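Local coordinates for protein N-alpha-acetyltransferase 35, NatC auxiliary subunit (PDB 6YGA) that serves as the auxiliary subunit of the yeast NatC N-terminal acetyltransferase, which acetylates the N-terminus of the L-A virus Gag protein, at residues K625-R628 / A629-I633. Numbering follows the deposited sequence.
Sequences KLER and ATNFI
Two consecutive turns of the long helix 619-653 meet here, with L626 touching T630 and E627 touching N631 at the i to i+4 spacing. Four successive alpha-helical bonds join the turns: A629 N to K625 O, T630 N to L626 O (2.9 Å), N631 N to E627 O (2.9 Å) and F632 N to R628 O. The T630 hydroxyl folds back on the helix: chi1 of 65° sets OG1 between backbone N and carbonyl carbon, and OG1 donates to E627 O at 3.2 Å. It comes from above the carbonyl plane, on the same face as N631 N, so two donors grip that oxygen. The same rotation turns the T630 methyl toward L626, where CG2 lies 3.8 Å from CD1. On the exposed side, E627 and N631 run side by side; E627 OE2 lies 3.6 Å from N631 CB, brought there by a bend at chi2. The carboxylate and amide planes are 27° apart. L626, A629 and T630 all pack on I561 of helix 511-564, and F632 meets the ring of F557 there. L626 also touches K697, and T630 touches V693, of helix 668-701, so this face of the helix lies against two long neighbours.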
loop_
_atom_site.group_PDB
_atom_site.type_symbol
_atom_site.label_atom_id
_atom_site.label_comp_id
_atom_site.label_asym_id
_atom_site.label_seq_id
_atom_site.Cartn_x
_atom_site.Cartn_y
_atom_site.Cartn_z
ATOM N N LYS B 625 34.385 -29.619 -9.359
ATOM C CA LYS B 625 33.576 -28.530 -9.895
ATOM C C LYS B 625 32.865 -27.772 -8.782
ATOM O O LYS B 625 32.691 -26.552 -8.871
ATOM C CB LYS B 625 32.571 -29.067 -10.914
ATOM C CG LYS B 625 33.192 -29.451 -12.248
ATOM C CD LYS B 625 32.130 -29.579 -13.327
ATOM C CE LYS B 625 32.755 -29.743 -14.702
ATOM N NZ LYS B 625 31.728 -29.764 -15.781
ATOM N N LEU B 626 32.455 -28.475 -7.724
ATOM C CA LEU B 626 31.827 -27.798 -6.592
ATOM C C LEU B 626 32.811 -26.864 -5.899
ATOM O O LEU B 626 32.439 -25.766 -5.468
ATOM C CB LEU B 626 31.271 -28.825 -5.606
ATOM C CG LEU B 626 30.711 -28.263 -4.296
ATOM C CD1 LEU B 626 29.554 -27.312 -4.562
ATOM C CD2 LEU B 626 30.281 -29.384 -3.362
ATOM N N GLU B 627 34.076 -27.280 -5.794
ATOM C CA GLU B 627 35.079 -26.441 -5.146
ATOM C C GLU B 627 35.297 -25.147 -5.922
ATOM O O GLU B 627 35.501 -24.085 -5.323
ATOM C CB GLU B 627 36.389 -27.217 -4.991
ATOM C CG GLU B 627 37.410 -26.563 -4.068
ATOM C CD GLU B 627 38.194 -25.459 -4.748
ATOM O OE1 GLU B 627 38.416 -25.557 -5.974
ATOM O OE2 GLU B 627 38.578 -24.488 -4.062
ATOM N N ARG B 628 35.249 -25.209 -7.254
ATOM C CA ARG B 628 35.374 -23.990 -8.046
ATOM C C ARG B 628 34.201 -23.049 -7.795
ATOM O O ARG B 628 34.374 -21.825 -7.751
ATOM C CB ARG B 628 35.490 -24.337 -9.531
ATOM C CG ARG B 628 36.872 -24.830 -9.932
ATOM C CD ARG B 628 36.865 -25.594 -11.251
ATOM N NE ARG B 628 36.515 -24.758 -12.398
ATOM C CZ ARG B 628 37.391 -24.050 -13.105
ATOM N NH1 ARG B 628 38.677 -24.062 -12.781
ATOM N NH2 ARG B 628 36.980 -23.324 -14.136
ATOM N N ALA B 629 33.000 -23.602 -7.611
ATOM C CA ALA B 629 31.825 -22.765 -7.391
ATOM C C ALA B 629 31.840 -22.135 -6.003
ATOM O O ALA B 629 31.520 -20.951 -5.850
ATOM C CB ALA B 629 30.551 -23.583 -7.595
ATOM N N THR B 630 32.204 -22.909 -4.978
ATOM C CA THR B 630 32.243 -22.353 -3.629
ATOM C C THR B 630 33.386 -21.360 -3.477
ATOM O O THR B 630 33.238 -20.338 -2.797
ATOM C CB THR B 630 32.358 -23.474 -2.599
ATOM O OG1 THR B 630 33.612 -24.151 -2.755
ATOM C CG2 THR B 630 31.229 -24.463 -2.788
ATOM N N ASN B 631 34.533 -21.637 -4.104
ATOM C CA ASN B 631 35.644 -20.696 -4.035
ATOM C C ASN B 631 35.298 -19.378 -4.713
ATOM O O ASN B 631 35.742 -18.316 -4.263
ATOM C CB ASN B 631 36.899 -21.312 -4.656
ATOM C CG ASN B 631 38.083 -20.365 -4.643
ATOM O OD1 ASN B 631 38.628 -20.045 -3.587
ATOM N ND2 ASN B 631 38.494 -19.922 -5.824
ATOM N N PHE B 632 34.490 -19.414 -5.775
ATOM C CA PHE B 632 34.062 -18.168 -6.403
ATOM C C PHE B 632 33.177 -17.355 -5.467
ATOM O O PHE B 632 33.330 -16.131 -5.371
ATOM C CB PHE B 632 33.330 -18.449 -7.715
ATOM C CG PHE B 632 32.685 -17.232 -8.312
ATOM C CD1 PHE B 632 33.403 -16.390 -9.142
ATOM C CD2 PHE B 632 31.365 -16.921 -8.029
ATOM C CE1 PHE B 632 32.817 -15.266 -9.684
ATOM C CE2 PHE B 632 30.775 -15.796 -8.566
ATOM C CZ PHE B 632 31.503 -14.969 -9.397
ATOM N N ILE B 633 32.242 -18.015 -4.777
ATOM C CA ILE B 633 31.338 -17.310 -3.869
ATOM C C ILE B 633 32.125 -16.610 -2.767
ATOM O O ILE B 633 31.915 -15.424 -2.488
ATOM C CB ILE B 633 30.296 -18.286 -3.290
ATOM C CG1 ILE B 633 29.265 -18.656 -4.359
ATOM C CG2 ILE B 633 29.618 -17.694 -2.059
ATOM C CD1 ILE B 633 28.159 -19.558 -3.855
#